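Local atomic coordinates of glucan-binding protein C (Streptococcus mutans, PDB entry 6CAM), a protein that probably binds glucans at the cell wall to which it is anchored, using a calcium-containing site that can hold glucose. Residues S224-T229 / D282-V287; G233-K238 / F314-N319. All coordinates share one frame; numbering follows the deposited sequence.

In the fold
The chain contributes the four segments in alternation, so the two contacts cross. Segment 224-229 comes first and runs into the short strand 227-230, which turns back at once into strand 233-240. Contact 1 then closes a loop of 52 residues when 282-287 returns, within the long excursion between strands 260-263 and 303-306. Contact 2 closes a longer loop of 75 residues, as strand 312-319 lies down beside 233-240. Contact 1 thus ties a loop to the stretch leading into strand 227-230, whereas contact 2 joins two neighbouring strands of the large antiparallel sheet. Both meet at one calcium ion and one glucose, for which S224, N226 and E237 supply the protein ligands.

Contact 1 (S224-T229 / D282-V287); sequences SLNHWT and DGWDAV. With CA (calcium ion), chain B; BGC (beta-D-glucopyranose), chain C; BGC (beta-D-glucopyranose), chain D.
S224 and D285 bring the two backbones to within 6.2 Å, measured between their CA atoms, where the loop leading into strand 227-230 meets a type I turn running from G283 to A286. The calcium ion explains much of what follows. S224 grips it twice, through its backbone O and through OG, and N226 adds OD1, each of the three at 2.3 Å from the ion. E237, water 1 and the O2, O3 and O4 hydroxyls of one glucose complete a sphere of eight oxygens, although one atom of this sugar comes too close to D285 OD2, so the placement there is doubtful.

D285 forms a second shell, using one carboxylate oxygen for each of two metal ligands. Its OD1 lies 2.7 Å from S224 OG. With chi1 at 174°, OG swings away from the backbone N and sits beside its own carbonyl, which allows both oxygens of S224 to bind one ion. N226 splits its amide between metal and protein: ND2 donates 2.9 Å to D285 OD2 in a fairly straight bond (165°), less certain because of that oxygen's crowding, and is also hydrogen-bonded to Q268 OE1. Amide and carboxylate planes are turned 61° apart. W284 closes the contact beside them: its CZ3 edge meets S224 CA in the ring plane at 4.0 Å, while CH2 approaches N226 ND2 obliquely at 3.8 Å. D285 CB lies over one face of the indole, offset toward its rim, and NE1 is held by N267 O. V287 CG1 touches a second glucose.

The buried site lies against strand 233-240, which pairs with 227-230 and carries E237, while loop residues F276 and T297 pack on W284.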
ATOM      1  N   SER A 224      -1.942   3.293  -0.105  1.00 13.74           N
ATOM      2  CA  SER A 224      -2.430   2.275   0.792  1.00 13.61           C
ATOM      3  C   SER A 224      -2.032   2.603   2.221  1.00 13.01           C
ATOM      4  O   SER A 224      -1.535   1.757   2.953  1.00 13.14           O
ATOM      5  CB  SER A 224      -1.981   0.882   0.333  1.00 14.12           C
ATOM      6  OG  SER A 224      -2.335  -0.120   1.271  1.00 14.57           O
ATOM      7  N   LEU A 225      -2.276   3.842   2.603  1.00 12.71           N
ATOM      8  CA  LEU A 225      -2.095   4.281   3.964  1.00 12.66           C
ATOM      9  C   LEU A 225      -3.445   4.083   4.665  1.00 12.64           C
ATOM     10  O   LEU A 225      -4.176   5.011   4.850  1.00 12.24           O
ATOM     11  CB  LEU A 225      -1.677   5.724   3.989  1.00 12.66           C
ATOM     12  CG  LEU A 225      -0.260   5.915   3.396  1.00 12.83           C
ATOM     13  CD1 LEU A 225       0.121   7.354   3.539  1.00 12.81           C
ATOM     14  CD2 LEU A 225       0.767   4.990   4.059  1.00 12.92           C
ATOM     15  N   ASN A 226      -3.690   2.861   5.073  1.00 13.27           N
ATOM     16  CA  ASN A 226      -4.941   2.483   5.717  1.00 13.91           C
ATOM     17  C   ASN A 226      -5.047   3.039   7.121  1.00 14.12           C
ATOM     18  O   ASN A 226      -4.082   3.066   7.890  1.00 13.51           O
ATOM     19  CB  ASN A 226      -5.039   0.963   5.847  1.00 14.80           C
ATOM     20  CG  ASN A 226      -4.874   0.264   4.542  1.00 15.41           C
ATOM     21  OD1 ASN A 226      -3.762   0.170   4.021  1.00 16.07           O
ATOM     22  ND2 ASN A 226      -5.946  -0.283   4.035  1.00 15.71           N
ATOM     23  N   HIS A 227      -6.261   3.415   7.480  1.00 14.11           N
ATOM     24  CA  HIS A 227      -6.560   3.759   8.827  1.00 14.70           C
ATOM     25  C   HIS A 227      -7.874   3.058   9.045  1.00 14.86           C
ATOM     26  O   HIS A 227      -8.864   3.424   8.432  1.00 14.99           O
ATOM     27  CB  HIS A 227      -6.711   5.261   8.983  1.00 14.95           C
ATOM     28  CG  HIS A 227      -7.087   5.700  10.361  1.00 15.96           C
ATOM     29  ND1 HIS A 227      -6.996   7.010  10.758  1.00 16.12           N
ATOM     30  CD2 HIS A 227      -7.544   5.009  11.439  1.00 16.71           C
ATOM     31  CE1 HIS A 227      -7.379   7.114  12.019  1.00 17.16           C
ATOM     32  NE2 HIS A 227      -7.708   5.914  12.459  1.00 17.32           N
ATOM     33  N   TRP A 228      -7.874   2.052   9.890  1.00 15.78           N
ATOM     34  CA  TRP A 228      -9.141   1.465  10.283  1.00 17.17           C
ATOM     35  C   TRP A 228      -9.279   1.543  11.776  1.00 18.03           C
ATOM     36  O   TRP A 228      -8.297   1.525  12.515  1.00 16.37           O
ATOM     37  CB  TRP A 228      -9.312   0.043   9.744  1.00 17.46           C
ATOM     38  CG  TRP A 228      -8.214  -0.966   9.974  1.00 17.91           C
ATOM     39  CD1 TRP A 228      -7.290  -1.375   9.069  1.00 18.26           C
ATOM     40  CD2 TRP A 228      -8.006  -1.764  11.145  1.00 18.43           C
ATOM     41  NE1 TRP A 228      -6.485  -2.350   9.612  1.00 18.67           N
ATOM     42  CE2 TRP A 228      -6.909  -2.615  10.882  1.00 18.66           C
ATOM     43  CE3 TRP A 228      -8.628  -1.835  12.387  1.00 19.02           C
ATOM     44  CZ2 TRP A 228      -6.412  -3.506  11.824  1.00 18.94           C
ATOM     45  CZ3 TRP A 228      -8.130  -2.739  13.340  1.00 19.25           C
ATOM     46  CH2 TRP A 228      -7.034  -3.551  13.051  1.00 19.14           C
ATOM     47  N   THR A 229     -10.521   1.652  12.212  1.00 20.01           N
ATOM     48  CA  THR A 229     -10.813   1.734  13.620  1.00 22.64           C
ATOM     49  C   THR A 229     -11.944   0.773  13.862  1.00 24.24           C
ATOM     50  O   THR A 229     -13.057   1.014  13.402  1.00 25.76           O
ATOM     51  CB  THR A 229     -11.220   3.162  14.042  1.00 23.79           C
ATOM     52  OG1 THR A 229     -10.183   4.087  13.703  1.00 24.91           O
ATOM     53  CG2 THR A 229     -11.470   3.221  15.562  1.00 23.77           C
ATOM     54  N   ASP A 282     -13.107  -5.441  -4.787  1.00 40.92           N
ATOM     55  CA  ASP A 282     -13.356  -4.119  -5.394  1.00 40.74           C
ATOM     56  C   ASP A 282     -13.288  -2.960  -4.390  1.00 36.52           C
ATOM     57  O   ASP A 282     -13.705  -1.833  -4.696  1.00 37.42           O
ATOM     58  CB  ASP A 282     -14.692  -4.104  -6.147  1.00 44.25           C
ATOM     59  CG  ASP A 282     -15.873  -4.269  -5.232  1.00 47.58           C
ATOM     60  OD1 ASP A 282     -15.772  -5.095  -4.297  1.00 51.26           O
ATOM     61  OD2 ASP A 282     -16.898  -3.576  -5.448  1.00 50.26           O
ATOM     62  N   GLY A 283     -12.746  -3.223  -3.203  1.00 31.06           N
ATOM     63  CA  GLY A 283     -12.418  -2.165  -2.279  1.00 26.62           C
ATOM     64  C   GLY A 283     -11.255  -1.374  -2.831  1.00 23.75           C
ATOM     65  O   GLY A 283     -10.494  -1.889  -3.653  1.00 22.80           O
ATOM     66  N   TRP A 284     -11.100  -0.140  -2.346  1.00 20.43           N
ATOM     67  CA  TRP A 284     -10.059   0.765  -2.840  1.00 19.03           C
ATOM     68  C   TRP A 284      -8.648   0.247  -2.625  1.00 18.96           C
ATOM     69  O   TRP A 284      -7.735   0.666  -3.326  1.00 18.45           O
ATOM     70  CB  TRP A 284     -10.196   2.174  -2.228  1.00 17.48           C
ATOM     71  CG  TRP A 284      -9.950   2.294  -0.755  1.00 16.93           C
ATOM     72  CD1 TRP A 284     -10.896   2.367   0.231  1.00 16.52           C
ATOM     73  CD2 TRP A 284      -8.696   2.405  -0.099  1.00 16.04           C
ATOM     74  NE1 TRP A 284     -10.316   2.503   1.445  1.00 15.99           N
ATOM     75  CE2 TRP A 284      -8.958   2.511   1.282  1.00 16.06           C
ATOM     76  CE3 TRP A 284      -7.366   2.405  -0.535  1.00 16.02           C
ATOM     77  CZ2 TRP A 284      -7.951   2.617   2.218  1.00 15.76           C
ATOM     78  CZ3 TRP A 284      -6.373   2.497   0.390  1.00 15.44           C
ATOM     79  CH2 TRP A 284      -6.657   2.618   1.752  1.00 15.77           C
ATOM     80  N   ASP A 285      -8.462  -0.594  -1.608  1.00 19.34           N
ATOM     81  CA  ASP A 285      -7.150  -1.109  -1.280  1.00 20.47           C
ATOM     82  C   ASP A 285      -6.832  -2.455  -1.932  1.00 21.56           C
ATOM     83  O   ASP A 285      -5.794  -3.035  -1.628  1.00 21.54           O
ATOM     84  CB  ASP A 285      -6.990  -1.201   0.237  1.00 20.55           C
ATOM     85  CG  ASP A 285      -5.558  -1.246   0.662  1.00 20.72           C
ATOM     86  OD1 ASP A 285      -4.665  -0.706  -0.044  1.00 21.01           O
ATOM     87  OD2 ASP A 285      -5.313  -1.867   1.710  1.00 21.68           O
ATOM     88  N   ALA A 286      -7.692  -2.933  -2.834  1.00 22.68           N
ATOM     89  CA  ALA A 286      -7.457  -4.214  -3.504  1.00 24.57           C
ATOM     90  C   ALA A 286      -6.200  -4.146  -4.360  1.00 26.15           C
ATOM     91  O   ALA A 286      -6.010  -3.199  -5.117  1.00 24.25           O
ATOM     92  CB  ALA A 286      -8.631  -4.575  -4.387  1.00 25.31           C
ATOM     93  N   VAL A 287      -5.354  -5.159  -4.243  1.00 29.26           N
ATOM     94  CA  VAL A 287      -4.134  -5.227  -5.042  1.00 32.28           C
ATOM     95  C   VAL A 287      -3.980  -6.598  -5.673  1.00 35.57           C
ATOM     96  O   VAL A 287      -4.492  -7.601  -5.155  1.00 35.45           O
ATOM     97  CB  VAL A 287      -2.880  -4.863  -4.201  1.00 31.78           C
ATOM     98  CG1 VAL A 287      -2.968  -3.409  -3.770  1.00 32.51           C
ATOM     99  CG2 VAL A 287      -2.729  -5.760  -2.984  1.00 31.74           C
TER
HETATM  100 CA    CA B 501      -1.629  -0.501   3.444  1.00 17.30          CA
HETATM  101  C2  BGC C 502      -1.386  -3.033   5.062  1.00 26.23           C
HETATM  102  C3  BGC C 502      -1.647  -2.627   3.664  1.00 26.85           C
HETATM  103  C4  BGC C 502      -2.800  -3.278   2.954  1.00 26.27           C
HETATM  104  C5  BGC C 502      -4.017  -3.463   3.884  1.00 28.31           C
HETATM  105  C6  BGC C 502      -5.225  -4.237   3.323  1.00 29.76           C
HETATM  106  C1  BGC C 502      -2.662  -3.266   5.860  1.00 28.25           C
HETATM  107  O1  BGC C 502      -2.345  -3.923   7.109  1.00 27.99           O
HETATM  108  O2  BGC C 502      -0.849  -1.743   5.321  1.00 25.75           O
HETATM  109  O3  BGC C 502      -0.403  -2.413   2.934  1.00 24.90           O
HETATM  110  O4  BGC C 502      -2.928  -2.071   2.232  1.00 24.48           O
HETATM  111  O5  BGC C 502      -3.573  -4.077   5.097  1.00 29.42           O
HETATM  112  O6  BGC C 502      -6.462  -3.452   3.403  1.00 29.05           O
HETATM  113  C2  BGC D 503       0.242  -2.342  -2.602  1.00 35.03           C
HETATM  114  C3  BGC D 503       0.069  -0.873  -3.058  1.00 36.55           C
HETATM  115  C4  BGC D 503       0.845   0.102  -2.179  1.00 37.33           C
HETATM  116  C5  BGC D 503       1.555  -0.654  -1.063  1.00 36.75           C
HETATM  117  C6  BGC D 503       2.276   0.304  -0.159  1.00 36.54           C
HETATM  118  C1  BGC D 503       0.138  -2.563  -1.077  1.00 36.64           C
HETATM  119  O1  BGC D 503      -1.234  -2.738  -0.673  1.00 37.65           O
HETATM  120  O2  BGC D 503       1.482  -2.892  -3.116  1.00 35.26           O
HETATM  121  O3  BGC D 503      -1.313  -0.452  -3.071  1.00 37.81           O
HETATM  122  O4  BGC D 503       1.795   0.839  -2.970  1.00 38.90           O
HETATM  123  O5  BGC D 503       0.655  -1.470  -0.314  1.00 38.02           O
HETATM  124  O6  BGC D 503       1.599   1.448   0.318  1.00 37.01           O
HETATM  125  O   HOH W   1       0.611   0.039   2.943  1.00 11.22           O

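Contact 2 (G233-K238 / F314-N319); sequences GDHVEK and FTVGGN. With CA (calcium ion), chain B; BGC (beta-D-glucopyranose), chain C.
H235 ND1 donates to N319 OD1 over 2.7 Å, and the acceptor lies in the imidazole plane with an N-H...O angle of 161°. The two side chains run side by side. H235 keeps CG anti to its backbone N (chi1 177°), and rotation about the next bond presents NE2 to E237; there it bonds OE2 at 2.6 Å, a length made less sure by the sugar crowding that oxygen. If both ring nitrogens do donate, the imidazole would probably carry a positive charge beside this carboxylate. W228 stacks on the same ring. The other oxygen of E237, OE1, is a calcium ligand at 2.5 Å, which would make H235 a second-shell residue if the doubtful bond to OE2 holds. V316 packs alongside both: its CG2 meets H235 CE1 obliquely at 3.3 Å and lies 3.6 Å from E237 CG.

These residues stand on neighbouring strands of the large antiparallel sheet, 171° apart in direction, in a fold consistent with the lectin-like sandwich of the GbpC family. Backbone bonds join V236 with G317 and K238 with T315 in both directions. Between G233 and V236 the register slips by one residue, a beta bulge, where D234 N bonds G318 O at 2.7 Å; G233 and G318 both adopt backbone angles suited to glycine.

On the face opposite E237, K238 crosses T315, with K238 CB 3.4 Å from T315 OG1. The lysine amine forms a cation-pi contact with Y262. Water 2 bridges V236 O, to which it donates, and T315 OG1. I327 and T325 of strand 325-329 pack against V316 from the other sheet.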
ATOM      1  N   GLY A 233      -8.673  -2.539  16.948  1.00 21.77           N
ATOM      2  CA  GLY A 233      -7.567  -1.596  16.855  1.00 21.42           C
ATOM      3  C   GLY A 233      -7.927  -0.267  16.271  1.00 19.90           C
ATOM      4  O   GLY A 233      -9.006  -0.091  15.725  1.00 19.81           O
ATOM      5  N   ASP A 234      -7.019   0.679  16.451  1.00 18.79           N
ATOM      6  CA  ASP A 234      -7.067   1.937  15.753  1.00 18.68           C
ATOM      7  C   ASP A 234      -5.801   2.004  14.913  1.00 17.12           C
ATOM      8  O   ASP A 234      -4.863   2.704  15.231  1.00 16.85           O
ATOM      9  CB  ASP A 234      -7.159   3.118  16.703  1.00 19.69           C
ATOM     10  CG  ASP A 234      -7.303   4.423  15.954  1.00 20.89           C
ATOM     11  OD1 ASP A 234      -7.821   4.400  14.839  1.00 22.12           O
ATOM     12  OD2 ASP A 234      -6.885   5.471  16.459  1.00 23.58           O
ATOM     13  N   HIS A 235      -5.837   1.235  13.845  1.00 16.24           N
ATOM     14  CA  HIS A 235      -4.687   0.902  13.025  1.00 15.63           C
ATOM     15  C   HIS A 235      -4.433   2.044  12.091  1.00 14.55           C
ATOM     16  O   HIS A 235      -5.287   2.374  11.314  1.00 14.31           O
ATOM     17  CB  HIS A 235      -5.060  -0.348  12.221  1.00 15.76           C
ATOM     18  CG  HIS A 235      -4.014  -0.799  11.266  1.00 15.73           C
ATOM     19  ND1 HIS A 235      -3.195  -1.880  11.525  1.00 15.88           N
ATOM     20  CD2 HIS A 235      -3.684  -0.358  10.028  1.00 15.96           C
ATOM     21  CE1 HIS A 235      -2.382  -2.062  10.495  1.00 15.80           C
ATOM     22  NE2 HIS A 235      -2.661  -1.155   9.574  1.00 15.39           N
ATOM     23  N   VAL A 236      -3.253   2.629  12.101  1.00 13.98           N
ATOM     24  CA  VAL A 236      -2.992   3.761  11.239  1.00 13.51           C
ATOM     25  C   VAL A 236      -1.616   3.582  10.657  1.00 13.05           C
ATOM     26  O   VAL A 236      -0.700   3.242  11.371  1.00 12.25           O
ATOM     27  CB  VAL A 236      -3.020   5.124  11.993  1.00 14.07           C
ATOM     28  CG1 VAL A 236      -2.902   6.269  11.001  1.00 14.33           C
ATOM     29  CG2 VAL A 236      -4.301   5.300  12.794  1.00 14.43           C
ATOM     30  N   GLU A 237      -1.530   3.784   9.350  1.00 12.80           N
ATOM     31  CA  GLU A 237      -0.285   3.726   8.625  1.00 13.26           C
ATOM     32  C   GLU A 237       0.113   5.121   8.332  1.00 12.40           C
ATOM     33  O   GLU A 237      -0.699   5.917   7.843  1.00 12.56           O
ATOM     34  CB  GLU A 237      -0.501   2.895   7.350  1.00 13.82           C
ATOM     35  CG  GLU A 237      -0.832   1.493   7.823  1.00 14.90           C
ATOM     36  CD  GLU A 237      -1.209   0.478   6.809  1.00 16.14           C
ATOM     37  OE1 GLU A 237      -1.112   0.717   5.590  1.00 16.48           O
ATOM     38  OE2 GLU A 237      -1.563  -0.649   7.282  1.00 17.83           O
ATOM     39  N   LYS A 238       1.368   5.449   8.597  1.00 12.54           N
ATOM     40  CA  LYS A 238       1.834   6.833   8.497  1.00 12.18           C
ATOM     41  C   LYS A 238       3.181   6.866   7.829  1.00 11.96           C
ATOM     42  O   LYS A 238       3.894   5.906   7.882  1.00 11.36           O
ATOM     43  CB  LYS A 238       1.960   7.490   9.856  1.00 12.67           C
ATOM     44  CG  LYS A 238       0.729   7.402  10.722  1.00 13.26           C
ATOM     45  CD  LYS A 238       0.959   8.114  12.037  1.00 14.04           C
ATOM     46  CE  LYS A 238      -0.329   8.120  12.811  1.00 14.71           C
ATOM     47  NZ  LYS A 238      -0.093   8.545  14.214  1.00 15.70           N
ATOM     48  N   PHE A 314       8.213   4.980   7.509  1.00 10.79           N
ATOM     49  CA  PHE A 314       6.811   4.593   7.575  1.00 10.95           C
ATOM     50  C   PHE A 314       6.536   3.954   8.891  1.00 11.10           C
ATOM     51  O   PHE A 314       7.404   3.299   9.478  1.00 10.74           O
ATOM     52  CB  PHE A 314       6.366   3.752   6.380  1.00 11.33           C
ATOM     53  CG  PHE A 314       6.983   2.377   6.296  1.00 11.70           C
ATOM     54  CD1 PHE A 314       6.406   1.316   6.950  1.00 11.91           C
ATOM     55  CD2 PHE A 314       8.104   2.152   5.531  1.00 11.98           C
ATOM     56  CE1 PHE A 314       6.974   0.037   6.871  1.00 12.22           C
ATOM     57  CE2 PHE A 314       8.658   0.865   5.419  1.00 12.08           C
ATOM     58  CZ  PHE A 314       8.084  -0.178   6.088  1.00 12.06           C
ATOM     59  N   THR A 315       5.311   4.099   9.362  1.00 11.27           N
ATOM     60  CA  THR A 315       4.990   3.521  10.639  1.00 11.60           C
ATOM     61  C   THR A 315       3.621   2.940  10.557  1.00 11.31           C
ATOM     62  O   THR A 315       2.818   3.410   9.781  1.00 11.57           O
ATOM     63  CB  THR A 315       5.039   4.527  11.817  1.00 12.09           C
ATOM     64  OG1 THR A 315       3.914   5.392  11.768  1.00 13.25           O
ATOM     65  CG2 THR A 315       6.310   5.385  11.798  1.00 12.51           C
ATOM     66  N   VAL A 316       3.400   1.896  11.319  1.00 11.18           N
ATOM     67  CA  VAL A 316       2.065   1.322  11.441  1.00 11.29           C
ATOM     68  C   VAL A 316       1.887   0.886  12.858  1.00 11.56           C
ATOM     69  O   VAL A 316       2.771   0.303  13.456  1.00 11.18           O
ATOM     70  CB  VAL A 316       1.896   0.151  10.458  1.00 11.36           C
ATOM     71  CG1 VAL A 316       2.978  -0.901  10.635  1.00 11.58           C
ATOM     72  CG2 VAL A 316       0.490  -0.431  10.543  1.00 11.52           C
ATOM     73  N   GLY A 317       0.719   1.143  13.399  1.00 11.82           N
ATOM     74  CA  GLY A 317       0.490   0.756  14.750  1.00 12.41           C
ATOM     75  C   GLY A 317      -0.939   1.020  15.091  1.00 12.60           C
ATOM     76  O   GLY A 317      -1.654   1.560  14.302  1.00 12.69           O
ATOM     77  N   GLY A 318      -1.312   0.676  16.294  1.00 13.17           N
ATOM     78  CA  GLY A 318      -2.653   0.930  16.769  1.00 13.59           C
ATOM     79  C   GLY A 318      -3.491  -0.296  16.946  1.00 14.51           C
ATOM     80  O   GLY A 318      -4.612  -0.185  17.439  1.00 14.34           O
ATOM     81  N   ASN A 319      -2.988  -1.474  16.547  1.00 15.22           N
ATOM     82  CA  ASN A 319      -3.721  -2.723  16.774  1.00 15.89           C
ATOM     83  C   ASN A 319      -3.831  -3.010  18.251  1.00 16.46           C
ATOM     84  O   ASN A 319      -2.935  -2.714  19.011  1.00 15.78           O
ATOM     85  CB  ASN A 319      -3.014  -3.918  16.128  1.00 16.09           C
ATOM     86  CG  ASN A 319      -3.150  -3.945  14.618  1.00 16.24           C
ATOM     87  OD1 ASN A 319      -3.593  -2.979  13.975  1.00 17.33           O
ATOM     88  ND2 ASN A 319      -2.767  -5.058  14.040  1.00 16.33           N
TER
HETATM   89 CA    CA B 501      -1.629  -0.501   3.444  1.00 17.30          CA
HETATM   90  C2  BGC C 502      -1.386  -3.033   5.062  1.00 26.23           C
HETATM   91  C3  BGC C 502      -1.647  -2.627   3.664  1.00 26.85           C
HETATM   92  C4  BGC C 502      -2.800  -3.278   2.954  1.00 26.27           C
HETATM   93  C5  BGC C 502      -4.017  -3.463   3.884  1.00 28.31           C
HETATM   94  C6  BGC C 502      -5.225  -4.237   3.323  1.00 29.76           C
HETATM   95  C1  BGC C 502      -2.662  -3.266   5.860  1.00 28.25           C
HETATM   96  O1  BGC C 502      -2.345  -3.923   7.109  1.00 27.99           O
HETATM   97  O2  BGC C 502      -0.849  -1.743   5.321  1.00 25.75           O
HETATM   98  O3  BGC C 502      -0.403  -2.413   2.934  1.00 24.90           O
HETATM   99  O4  BGC C 502      -2.928  -2.071   2.232  1.00 24.48           O
HETATM  100  O5  BGC C 502      -3.573  -4.077   5.097  1.00 29.42           O
HETATM  101  O6  BGC C 502      -6.462  -3.452   3.403  1.00 29.05           O
HETATM  102  O   HOH W   2       1.523   4.468  12.653  1.00 14.88           O
HETATM  103  O   HOH W   1       0.611   0.039   2.943  1.00 11.22           O